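Local coordinates for protein lovastatin nonaketide synthase mokA (Monascus pilosus, PDB 6AD3) that builds the polyketide of lovastatin (monacolin K) as an iterative nonaketide synthase, the chain here being its C-terminal condensation domain, at residues Q329-A334 with L470-D475; H336-R341 with R497-S502. The protein carries 1 engineered substitution. All coordinates share one frame; numbering follows the deposited sequence.

Contact 1. Residues Q329-A334 with L470-D475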
loop_
_atom_site.group_PDB
_atom_site.type_symbol
_atom_site.label_atom_id
_atom_site.label_comp_id
_atom_site.label_asym_id
_atom_site.label_seq_id
_atom_site.Cartn_x
_atom_site.Cartn_y
_atom_site.Cartn_z
ATOM N N GLN A 329 -7.536 -8.774 -12.378
ATOM C CA GLN A 329 -6.682 -9.015 -13.519
ATOM C C GLN A 329 -7.076 -8.177 -14.716
ATOM O O GLN A 329 -6.223 -7.738 -15.454
ATOM C CB GLN A 329 -6.670 -10.476 -13.872
ATOM C CG GLN A 329 -5.979 -11.317 -12.820
ATOM C CD GLN A 329 -6.463 -12.773 -12.790
ATOM O OE1 GLN A 329 -7.379 -13.166 -13.516
ATOM N NE2 GLN A 329 -5.957 -13.516 -11.830
ATOM N N PHE A 330 -8.366 -7.880 -14.833
ATOM C CA PHE A 330 -8.866 -6.963 -15.877
ATOM C C PHE A 330 -8.343 -5.523 -15.639
ATOM O O PHE A 330 -7.768 -4.874 -16.550
ATOM C CB PHE A 330 -10.421 -6.974 -15.880
ATOM C CG PHE A 330 -11.049 -6.362 -17.135
ATOM C CD1 PHE A 330 -10.947 -4.985 -17.396
ATOM C CD2 PHE A 330 -11.820 -7.122 -17.968
ATOM C CE1 PHE A 330 -11.587 -4.422 -18.485
ATOM C CE2 PHE A 330 -12.413 -6.574 -19.068
ATOM C CZ PHE A 330 -12.295 -5.234 -19.347
ATOM N N TYR A 331 -8.444 -5.052 -14.398
ATOM C CA TYR A 331 -7.984 -3.720 -14.088
ATOM C C TYR A 331 -6.442 -3.621 -14.354
ATOM O O TYR A 331 -5.947 -2.605 -14.855
ATOM C CB TYR A 331 -8.343 -3.364 -12.642
ATOM C CG TYR A 331 -9.806 -3.157 -12.417
ATOM C CD1 TYR A 331 -10.451 -2.061 -12.966
ATOM C CD2 TYR A 331 -10.566 -4.026 -11.605
ATOM C CE1 TYR A 331 -11.811 -1.888 -12.827
ATOM C CE2 TYR A 331 -11.930 -3.828 -11.425
ATOM C CZ TYR A 331 -12.534 -2.707 -11.999
ATOM O OH TYR A 331 -13.903 -2.469 -11.902
ATOM N N LEU A 332 -5.709 -4.680 -13.999
ATOM C CA LEU A 332 -4.246 -4.692 -14.141
ATOM C C LEU A 332 -3.875 -4.715 -15.627
ATOM O O LEU A 332 -3.037 -3.955 -16.083
ATOM C CB LEU A 332 -3.674 -5.914 -13.440
ATOM C CG LEU A 332 -2.178 -6.155 -13.740
ATOM C CD1 LEU A 332 -1.318 -5.001 -13.267
ATOM C CD2 LEU A 332 -1.730 -7.440 -13.091
ATOM N N ALA A 333 -4.560 -5.560 -16.385
ATOM C CA ALA A 333 -4.310 -5.644 -17.797
ATOM C C ALA A 333 -4.571 -4.322 -18.505
ATOM O O ALA A 333 -3.806 -3.931 -19.357
ATOM C CB ALA A 333 -5.136 -6.789 -18.434
ATOM N N ALA A 334 -5.665 -3.647 -18.151
ATOM C CA ALA A 334 -6.011 -2.402 -18.743
ATOM C C ALA A 334 -4.998 -1.296 -18.347
ATOM O O ALA A 334 -4.632 -0.443 -19.156
ATOM C CB ALA A 334 -7.435 -2.030 -18.348
ATOM N N LEU A 470 -1.407 3.338 -9.231
ATOM C CA LEU A 470 -2.849 3.195 -9.281
ATOM C C LEU A 470 -3.275 2.322 -8.091
ATOM O O LEU A 470 -2.849 1.153 -7.983
ATOM C CB LEU A 470 -3.288 2.533 -10.594
ATOM C CG LEU A 470 -4.744 2.065 -10.661
ATOM C CD1 LEU A 470 -5.680 3.223 -10.451
ATOM C CD2 LEU A 470 -5.052 1.415 -12.001
ATOM N N GLU A 471 -4.020 2.919 -7.152
ATOM C CA GLU A 471 -4.565 2.194 -6.022
ATOM C C GLU A 471 -6.076 2.148 -6.202
ATOM O O GLU A 471 -6.654 3.135 -6.643
ATOM C CB GLU A 471 -4.299 2.931 -4.709
ATOM C CG GLU A 471 -2.853 3.121 -4.385
ATOM C CD GLU A 471 -2.645 3.872 -3.105
ATOM O OE1 GLU A 471 -1.553 4.471 -2.938
ATOM O OE2 GLU A 471 -3.500 3.699 -2.196
ATOM N N MET A 472 -6.675 0.965 -6.026
ATOM C CA MET A 472 -8.112 0.786 -6.182
ATOM C C MET A 472 -8.680 0.076 -4.978
ATOM O O MET A 472 -8.065 -0.884 -4.467
ATOM C CB MET A 472 -8.421 -0.133 -7.358
ATOM C CG MET A 472 -8.104 0.354 -8.687
ATOM S SD MET A 472 -8.677 -0.939 -9.821
ATOM C CE MET A 472 -10.434 -1.122 -9.373
ATOM N N SER A 473 -9.902 0.455 -4.609
ATOM C CA SER A 473 -10.746 -0.341 -3.720
ATOM C C SER A 473 -11.916 -0.838 -4.546
ATOM O O SER A 473 -12.512 -0.093 -5.303
ATOM C CB SER A 473 -11.249 0.501 -2.540
ATOM O OG SER A 473 -10.152 0.868 -1.671
ATOM N N ASP A 474 -12.308 -2.073 -4.301
ATOM C CA ASP A 474 -13.434 -2.685 -5.007
ATOM C C ASP A 474 -14.293 -3.362 -3.929
ATOM O O ASP A 474 -14.387 -4.592 -3.860
ATOM C CB ASP A 474 -12.896 -3.682 -6.031
ATOM C CG ASP A 474 -13.984 -4.365 -6.848
ATOM O OD1 ASP A 474 -15.124 -3.918 -6.779
ATOM O OD2 ASP A 474 -13.644 -5.315 -7.595
ATOM N N ASP A 475 -14.927 -2.543 -3.108
ATOM C CA ASP A 475 -15.792 -3.022 -2.007
ATOM C C ASP A 475 -17.088 -3.501 -2.670
ATOM O O ASP A 475 -17.672 -2.765 -3.456
ATOM C CB ASP A 475 -16.066 -1.848 -1.051
ATOM C CG ASP A 475 -16.928 -2.218 0.124
ATOM O OD1 ASP A 475 -17.805 -3.086 -0.036
ATOM O OD2 ASP A 475 -16.707 -1.627 1.193
#
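Y331 and M472 meet in a Met-aromatic contact that seats helix 327-343 against strand 468-473, part of the mixed six-stranded sheet in the C-terminal half of the condensation domain. Along the strand, L470 comes first: its side chain leaves the backbone on the helix-facing side but packs on F437 of the neighbouring strand and on Y503. E471 points to the other side of the sheet and pairs with K485 in a salt bridge. M472 carries the contact. Its chain runs out extended through chi2, which puts SD over the CB-CG end of the ring, 3.6 Å from Y331 CG. The turn at chi3 (56°) then brings CE in above the middle. Approaching at about a right angle, the two side chains bring thioether and methyl to the same face of the phenol. M472 is meanwhile held in the sheet by backbone hydrogen bonds to D438 and K440. S473 turns to the far side and touches K440, and D474 again faces the helix. Its carboxylate only grazes the ring, obliquely, with OD2 4.5 Å from Y331 CE2; the firmer partner of OD2 is the hydroxyl of Y439. F437 of the sheet, L507 of helix 495-512 and P480 of a loop also touch the tyrosine side chain, which is buried. M472 CE stands 3.5 Å from the centroid of the Y331 ring, only 2° off its normal.

Contact 2. Residues H336-R341 with R497-S502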
loop_
_atom_site.group_PDB
_atom_site.type_symbol
_atom_site.label_atom_id
_atom_site.label_comp_id
_atom_site.label_asym_id
_atom_site.label_seq_id
_atom_site.Cartn_x
_atom_site.Cartn_y
_atom_site.Cartn_z
ATOM N N HIS A 336 -1.805 -1.852 -17.633
ATOM C CA HIS A 336 -0.641 -2.139 -18.442
ATOM C C HIS A 336 -0.801 -1.587 -19.851
ATOM O O HIS A 336 0.123 -0.954 -20.385
ATOM C CB HIS A 336 -0.385 -3.641 -18.502
ATOM C CG HIS A 336 0.594 -4.029 -19.552
ATOM N ND1 HIS A 336 0.201 -4.509 -20.787
ATOM C CD2 HIS A 336 1.927 -3.818 -19.634
ATOM C CE1 HIS A 336 1.260 -4.624 -21.567
ATOM N NE2 HIS A 336 2.322 -4.207 -20.897
ATOM N N VAL A 337 -1.968 -1.831 -20.474
ATOM C CA VAL A 337 -2.193 -1.334 -21.841
ATOM C C VAL A 337 -2.107 0.187 -21.942
ATOM O O VAL A 337 -1.445 0.714 -22.816
ATOM C CB VAL A 337 -3.548 -1.789 -22.385
ATOM C CG1 VAL A 337 -3.859 -1.106 -23.707
ATOM C CG2 VAL A 337 -3.560 -3.312 -22.524
ATOM N N LEU A 338 -2.645 0.904 -20.955
ATOM C CA LEU A 338 -2.589 2.329 -20.979
ATOM C C LEU A 338 -1.152 2.828 -20.794
ATOM O O LEU A 338 -0.706 3.757 -21.471
ATOM C CB LEU A 338 -3.508 2.901 -19.903
ATOM C CG LEU A 338 -3.540 4.417 -19.844
ATOM C CD1 LEU A 338 -3.871 5.026 -21.203
ATOM C CD2 LEU A 338 -4.546 4.863 -18.800
ATOM N N LEU A 339 -0.409 2.198 -19.888
ATOM C CA LEU A 339 0.963 2.582 -19.673
ATOM C C LEU A 339 1.768 2.384 -20.951
ATOM O O LEU A 339 2.612 3.219 -21.303
ATOM C CB LEU A 339 1.580 1.797 -18.537
ATOM C CG LEU A 339 1.063 2.163 -17.138
ATOM C CD1 LEU A 339 1.514 1.122 -16.122
ATOM C CD2 LEU A 339 1.565 3.511 -16.722
ATOM N N ALA A 340 1.562 1.250 -21.612
ATOM C CA ALA A 340 2.277 0.993 -22.862
ATOM C C ALA A 340 1.903 2.057 -23.904
ATOM O O ALA A 340 2.781 2.551 -24.646
ATOM C CB ALA A 340 1.959 -0.400 -23.384
ATOM N N ARG A 341 0.615 2.344 -24.045
ATOM C CA ARG A 341 0.195 3.385 -24.988
ATOM C C ARG A 341 0.851 4.704 -24.725
ATOM O O ARG A 341 1.300 5.357 -25.643
ATOM C CB ARG A 341 -1.302 3.590 -24.999
ATOM C CG ARG A 341 -2.092 2.446 -25.563
ATOM C CD ARG A 341 -3.543 2.831 -25.746
ATOM N NE ARG A 341 -4.280 1.705 -26.298
ATOM C CZ ARG A 341 -5.573 1.737 -26.570
ATOM N NH1 ARG A 341 -6.263 2.845 -26.319
ATOM N NH2 ARG A 341 -6.157 0.695 -27.142
ATOM N N ARG A 497 -5.424 13.443 -13.028
ATOM C CA ARG A 497 -6.781 13.403 -13.562
ATOM C C ARG A 497 -6.834 13.015 -15.051
ATOM O O ARG A 497 -7.732 12.279 -15.473
ATOM C CB ARG A 497 -7.506 14.719 -13.338
ATOM C CG ARG A 497 -9.005 14.563 -13.607
ATOM C CD ARG A 497 -9.766 15.761 -13.121
ATOM N NE ARG A 497 -9.705 15.889 -11.669
ATOM C CZ ARG A 497 -10.337 15.086 -10.823
ATOM N NH1 ARG A 497 -11.063 14.071 -11.271
ATOM N NH2 ARG A 497 -10.243 15.306 -9.522
ATOM N N ALA A 498 -5.874 13.496 -15.847
ATOM C CA ALA A 498 -5.813 13.142 -17.252
ATOM C C ALA A 498 -5.553 11.619 -17.433
ATOM O O ALA A 498 -6.229 10.951 -18.194
ATOM C CB ALA A 498 -4.745 13.968 -17.968
ATOM N N PHE A 499 -4.660 11.059 -16.626
ATOM C CA PHE A 499 -4.437 9.617 -16.633
ATOM C C PHE A 499 -5.651 8.836 -16.194
ATOM O O PHE A 499 -6.056 7.869 -16.830
ATOM C CB PHE A 499 -3.244 9.249 -15.746
ATOM C CG PHE A 499 -2.867 7.805 -15.820
ATOM C CD1 PHE A 499 -3.500 6.866 -15.031
ATOM C CD2 PHE A 499 -1.866 7.376 -16.658
ATOM C CE1 PHE A 499 -3.154 5.523 -15.105
ATOM C CE2 PHE A 499 -1.505 6.036 -16.714
ATOM C CZ PHE A 499 -2.180 5.102 -15.951
ATOM N N LEU A 500 -6.272 9.286 -15.125
ATOM C CA LEU A 500 -7.441 8.615 -14.588
ATOM C C LEU A 500 -8.595 8.629 -15.585
ATOM O O LEU A 500 -9.275 7.598 -15.781
ATOM C CB LEU A 500 -7.819 9.286 -13.265
ATOM C CG LEU A 500 -9.008 8.885 -12.447
ATOM C CD1 LEU A 500 -8.977 7.405 -12.167
ATOM C CD2 LEU A 500 -9.001 9.690 -11.164
ATOM N N GLU A 501 -8.766 9.743 -16.294
ATOM C CA GLU A 501 -9.812 9.837 -17.300
ATOM C C GLU A 501 -9.537 8.863 -18.433
ATOM O O GLU A 501 -10.456 8.249 -18.956
ATOM C CB GLU A 501 -9.926 11.264 -17.839
ATOM C CG GLU A 501 -10.600 12.216 -16.845
ATOM C CD GLU A 501 -10.622 13.669 -17.300
ATOM O OE1 GLU A 501 -11.315 14.462 -16.616
ATOM O OE2 GLU A 501 -9.799 14.075 -18.186
ATOM N N SER A 502 -8.292 8.832 -18.901
ATOM C CA SER A 502 -7.896 7.883 -19.966
ATOM C C SER A 502 -8.057 6.424 -19.559
ATOM O O SER A 502 -8.462 5.577 -20.354
ATOM C CB SER A 502 -6.467 8.149 -20.435
ATOM O OG SER A 502 -6.418 9.376 -21.133
#
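L338 and F499 form the centre of a helix-helix contact in which helices 327-343 and 495-512 cross with their segment axes 11.2 Å apart and their N-to-C directions 123° from one another. F499 CG is turned away from the backbone N (chi1 -174°), and this rotamer carries the phenyl ring from the flank of its own helix into the space between the two. From the other helix L338, likewise with CG opposite its backbone N (chi1 -179°), runs past the phenylalanine in the reverse direction and lays CD2 over one ring face. This is a CH-pi contact: CD2 lies 3.9 Å from the centroid of the F499 ring, displaced toward the rim, and its closest ring atom is F499 CZ at 3.7 Å. The same L338 CD2 methyl also lies 3.9 Å from S502 C, three residues on from F499, and L338 CD1 adds a touch on S502 CB at 4.1 Å. L339 leaves its helix at a different angle, yet its CD2 methyl, turned aside from the extended CD1 branch, comes to 4.0 Å from F499 CE2, in an oblique approach to the ring. M280 touches both L339 and F499, and V484 of the sheet touches the phenylalanine as well. Lacking any polar bond between the segments, the pairing rests on dispersion and the exclusion of water, with leucine methyls and an aromatic ring probably helping to set the spacing of the helices.

In the fold
Both contacts use helix 327-343: its earlier part meets strand 468-473 in contact 1, and its later part meets helix 495-512 in contact 2. Their centres are about 13 Å apart, on the same side of the chain's centre. In sequence the order is 329-334, 336-341, 470-475, 497-502, so the two connections cross, each spanning more than 130 residues. Helix 495-512 also reaches contact 1, where the hydroxyl of Y503 bonds to the backbone oxygen of Y331. One helix is thus joined to the six-stranded sheet and to the C-terminal helix, tying sequence-distant parts of the condensation domain's C-terminal half into one layered alpha/beta unit.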